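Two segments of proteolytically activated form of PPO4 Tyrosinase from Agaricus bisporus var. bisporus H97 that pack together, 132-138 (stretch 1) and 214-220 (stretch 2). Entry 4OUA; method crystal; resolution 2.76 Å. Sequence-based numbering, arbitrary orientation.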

ATOM      1  N   ASP A 132       4.052  10.302   1.601  1.00 23.09           N
ATOM      2  CA  ASP A 132       4.214  10.900   2.924  1.00 28.15           C
ATOM      3  C   ASP A 132       3.071  11.865   3.243  1.00 30.39           C
ATOM      4  O   ASP A 132       3.234  13.085   3.175  1.00 27.65           O
ATOM      5  CB  ASP A 132       5.560  11.621   3.014  1.00 29.30           C
ATOM      6  CG  ASP A 132       6.034  11.800   4.443  1.00 31.56           C
ATOM      7  OD1 ASP A 132       5.190  11.795   5.366  1.00 30.38           O
ATOM      8  OD2 ASP A 132       7.259  11.946   4.642  1.00 32.46           O
ATOM      9  N   THR A 133       1.921  11.307   3.602  1.00 30.11           N
ATOM     10  CA  THR A 133       0.715  12.095   3.834  1.00 29.26           C
ATOM     11  C   THR A 133       0.838  13.010   5.051  1.00 33.12           C
ATOM     12  O   THR A 133       0.175  14.045   5.128  1.00 35.72           O
ATOM     13  CB  THR A 133      -0.511  11.184   4.019  1.00 26.26           C
ATOM     14  OG1 THR A 133      -0.349  10.395   5.204  1.00 21.59           O
ATOM     15  CG2 THR A 133      -0.669  10.259   2.822  1.00 25.78           C
ATOM     16  N   GLY A 134       1.691  12.626   5.996  1.00 35.31           N
ATOM     17  CA  GLY A 134       1.866  13.386   7.220  1.00 29.51           C
ATOM     18  C   GLY A 134       2.712  14.636   7.049  1.00 37.53           C
ATOM     19  O   GLY A 134       2.650  15.552   7.869  1.00 34.94           O
ATOM     20  N   PHE A 135       3.505  14.675   5.983  1.00 38.92           N
ATOM     21  CA  PHE A 135       4.373  15.818   5.724  1.00 36.68           C
ATOM     22  C   PHE A 135       3.945  16.573   4.470  1.00 34.80           C
ATOM     23  O   PHE A 135       4.106  17.791   4.383  1.00 36.06           O
ATOM     24  CB  PHE A 135       5.830  15.369   5.593  1.00 33.47           C
ATOM     25  CG  PHE A 135       6.780  16.488   5.286  1.00 33.87           C
ATOM     26  CD1 PHE A 135       7.327  17.249   6.304  1.00 37.53           C
ATOM     27  CD2 PHE A 135       7.123  16.785   3.978  1.00 32.68           C
ATOM     28  CE1 PHE A 135       8.199  18.285   6.024  1.00 41.22           C
ATOM     29  CE2 PHE A 135       7.993  17.818   3.691  1.00 38.48           C
ATOM     30  CZ  PHE A 135       8.532  18.569   4.715  1.00 40.78           C
ATOM     31  N   ALA A 136       3.409  15.844   3.498  1.00 30.50           N
ATOM     32  CA  ALA A 136       2.941  16.451   2.257  1.00 33.01           C
ATOM     33  C   ALA A 136       1.671  15.763   1.771  1.00 32.36           C
ATOM     34  O   ALA A 136       1.721  14.891   0.905  1.00 32.95           O
ATOM     35  CB  ALA A 136       4.023  16.392   1.192  1.00 23.62           C
ATOM     36  N   LEU A 137       0.537  16.162   2.339  1.00 32.62           N
ATOM     37  CA  LEU A 137      -0.740  15.533   2.032  1.00 28.80           C
ATOM     38  C   LEU A 137      -1.095  15.687   0.557  1.00 33.01           C
ATOM     39  O   LEU A 137      -1.554  14.741  -0.079  1.00 32.93           O
ATOM     40  CB  LEU A 137      -1.848  16.117   2.911  1.00 26.75           C
ATOM     41  CG  LEU A 137      -3.217  15.441   2.824  1.00 33.71           C
ATOM     42  CD1 LEU A 137      -3.094  13.936   3.021  1.00 32.46           C
ATOM     43  CD2 LEU A 137      -4.162  16.037   3.854  1.00 38.20           C
ATOM     44  N   VAL A 138      -0.877  16.879   0.012  1.00 34.45           N
ATOM     45  CA  VAL A 138      -1.115  17.107  -1.407  1.00 33.72           C
ATOM     46  C   VAL A 138       0.020  16.498  -2.223  1.00 36.42           C
ATOM     47  O   VAL A 138       1.135  17.018  -2.227  1.00 35.59           O
ATOM     48  CB  VAL A 138      -1.238  18.607  -1.733  1.00 30.52           C
ATOM     49  CG1 VAL A 138      -1.550  18.801  -3.205  1.00 28.46           C
ATOM     50  CG2 VAL A 138      -2.312  19.250  -0.872  1.00 42.39           C
ATOM     51  N   SER A 214      -4.069  19.094  10.136  1.00 43.90           N
ATOM     52  CA  SER A 214      -4.602  18.133  11.095  1.00 39.72           C
ATOM     53  C   SER A 214      -4.006  16.743  10.882  1.00 41.75           C
ATOM     54  O   SER A 214      -3.820  15.985  11.834  1.00 39.46           O
ATOM     55  CB  SER A 214      -6.127  18.069  11.000  1.00 38.82           C
ATOM     56  OG  SER A 214      -6.537  17.516   9.763  1.00 50.55           O
ATOM     57  N   THR A 215      -3.707  16.415   9.630  1.00 36.71           N
ATOM     58  CA  THR A 215      -3.149  15.111   9.295  1.00 34.68           C
ATOM     59  C   THR A 215      -1.746  14.935   9.871  1.00 33.01           C
ATOM     60  O   THR A 215      -1.393  13.853  10.339  1.00 32.38           O
ATOM     61  CB  THR A 215      -3.102  14.893   7.771  1.00 37.74           C
ATOM     62  OG1 THR A 215      -4.438  14.807   7.259  1.00 47.14           O
ATOM     63  CG2 THR A 215      -2.365  13.607   7.439  1.00 28.59           C
ATOM     64  N   ARG A 216      -0.950  15.999   9.834  1.00 32.77           N
ATOM     65  CA  ARG A 216       0.398  15.956  10.388  1.00 32.71           C
ATOM     66  C   ARG A 216       0.359  15.736  11.898  1.00 37.18           C
ATOM     67  O   ARG A 216       1.165  14.985  12.447  1.00 37.13           O
ATOM     68  CB  ARG A 216       1.162  17.243  10.069  1.00 31.74           C
ATOM     69  CG  ARG A 216       2.483  17.359  10.815  1.00 39.46           C
ATOM     70  CD  ARG A 216       3.211  18.658  10.506  1.00 42.94           C
ATOM     71  NE  ARG A 216       3.689  18.708   9.128  1.00 45.97           N
ATOM     72  CZ  ARG A 216       4.555  19.607   8.672  1.00 49.28           C
ATOM     73  NH1 ARG A 216       5.044  20.530   9.489  1.00 51.38           N
ATOM     74  NH2 ARG A 216       4.936  19.581   7.402  1.00 51.76           N
ATOM     75  N   GLU A 217      -0.584  16.396  12.561  1.00 36.09           N
ATOM     76  CA  GLU A 217      -0.736  16.269  14.005  1.00 36.67           C
ATOM     77  C   GLU A 217      -1.215  14.875  14.395  1.00 32.98           C
ATOM     78  O   GLU A 217      -0.746  14.305  15.379  1.00 33.24           O
ATOM     79  CB  GLU A 217      -1.704  17.329  14.534  1.00 43.25           C
ATOM     80  CG  GLU A 217      -1.195  18.754  14.390  1.00 43.19           C
ATOM     81  CD  GLU A 217      -2.161  19.776  14.954  1.00 57.99           C
ATOM     82  OE1 GLU A 217      -3.388  19.566  14.838  1.00 52.73           O
ATOM     83  OE2 GLU A 217      -1.692  20.788  15.520  1.00 61.45           O
ATOM     84  N   LYS A 218      -2.153  14.331  13.624  1.00 32.68           N
ATOM     85  CA  LYS A 218      -2.637  12.978  13.864  1.00 33.08           C
ATOM     86  C   LYS A 218      -1.509  11.962  13.716  1.00 36.32           C
ATOM     87  O   LYS A 218      -1.383  11.037  14.519  1.00 33.53           O
ATOM     88  CB  LYS A 218      -3.777  12.624  12.908  1.00 31.59           C
ATOM     89  CG  LYS A 218      -5.109  13.283  13.221  1.00 33.33           C
ATOM     90  CD  LYS A 218      -6.245  12.514  12.560  1.00 48.95           C
ATOM     91  CE  LYS A 218      -7.578  13.232  12.695  1.00 52.19           C
ATOM     92  NZ  LYS A 218      -7.658  14.429  11.814  1.00 59.23           N
ATOM     93  N   THR A 219      -0.692  12.143  12.681  1.00 34.90           N
ATOM     94  CA  THR A 219       0.411  11.231  12.403  1.00 30.70           C
ATOM     95  C   THR A 219       1.478  11.305  13.486  1.00 26.38           C
ATOM     96  O   THR A 219       2.032  10.287  13.894  1.00 23.44           O
ATOM     97  CB  THR A 219       1.060  11.529  11.043  1.00 32.50           C
ATOM     98  OG1 THR A 219       0.063  11.481  10.014  1.00 38.33           O
ATOM     99  CG2 THR A 219       2.146  10.509  10.739  1.00 31.40           C
ATOM    100  N   TYR A 220       1.757  12.520  13.945  1.00 35.61           N
ATOM    101  CA  TYR A 220       2.739  12.743  15.001  1.00 30.43           C
ATOM    102  C   TYR A 220       2.383  11.964  16.262  1.00 28.00           C
ATOM    103  O   TYR A 220       3.193  11.184  16.767  1.00 30.80           O
ATOM    104  CB  TYR A 220       2.848  14.238  15.312  1.00 24.78           C
ATOM    105  CG  TYR A 220       3.861  14.581  16.379  1.00 31.68           C
ATOM    106  CD1 TYR A 220       5.218  14.616  16.090  1.00 33.75           C
ATOM    107  CD2 TYR A 220       3.458  14.882  17.675  1.00 37.00           C
ATOM    108  CE1 TYR A 220       6.148  14.932  17.065  1.00 32.62           C
ATOM    109  CE2 TYR A 220       4.383  15.201  18.656  1.00 31.71           C
ATOM    110  CZ  TYR A 220       5.724  15.224  18.345  1.00 33.14           C
ATOM    111  OH  TYR A 220       6.643  15.539  19.317  1.00 35.71           O
TER

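The contact joins a loop, 132-138, to one face of a helix, 214-220, and it rests on van der Waals packing: with hydrogens placed, no hydrogen bond crosses between the stretches. The buried surface is modest, 281 Å² summed over both sides. The backbones come closest at Gly-134 and Arg-216, whose CA atoms lie 4.3 Å apart, a spacing that leaves little room for side chains between the two backbones at this point.

The backbone contacts centre on Gly-134. Its O lies 3.1 Å from CB of Arg-216, a short approach of a carbonyl oxygen to an aliphatic carbon, and its CA lies 3.8 Å from OG1 of Thr-219 and 4.2 Å from CG2 of Thr-215. The absence of a side chain matters to this fit, because a CB built at ideal geometry on Gly-134 would stand 3.1 Å from Thr-219 OG1, a tight separation for a carbon and an oxygen. The neighbouring carbonyl joins the same surface: Thr-133 O is 3.5 Å from Thr-215 CG2.

Two helix threonines spaced four apart, Thr-215 and Thr-219, present side chains to the loop. Both direct their CA-to-CB bonds toward the loop and both adopt the m rotamer. Thr-215 is met at two points, by the Thr-133 carbonyl at its methyl and by Leu-137 at its hydroxyl, where Leu-137 CD2 lies 3.6 Å from Thr-215 OG1. The latter is a contact of a methyl with a hydroxyl oxygen whose hydrogen bonding is met elsewhere in the structure.

Arg-216 reaches Phe-135 differently. Its CA-to-CB bond points sideways, but an extended start (chi1 and chi2 both t) followed by a turn at chi3 (m) brings the end of the chain nearer the loop. NH2 ends 3.5 Å from CD1 of Phe-135, although the phenylalanine's own CA-to-CB bond points away from the helix. The approach is oblique to both the ring and the guanidinium, so the geometry supports close contact without a stack.

Hydrogen bonds within each stretch hold these surfaces in shape. In the loop, Asp-132 O accepts from Ala-136 N at 2.8 Å and from Phe-135 N at 3.2 Å, folding the chain around Gly-134; a weak bond from Phe-135 N to Asp-132 OD1, at 3.4 Å with an angle of 127°, adds little. In the helix, Thr-215 O accepts from Thr-219 N at 3.0 Å and from Thr-219 OG1 at 2.8 Å. The second bond turns the threonine hydroxyl back onto its own helix, even as its oxygen packs against Gly-134 CA.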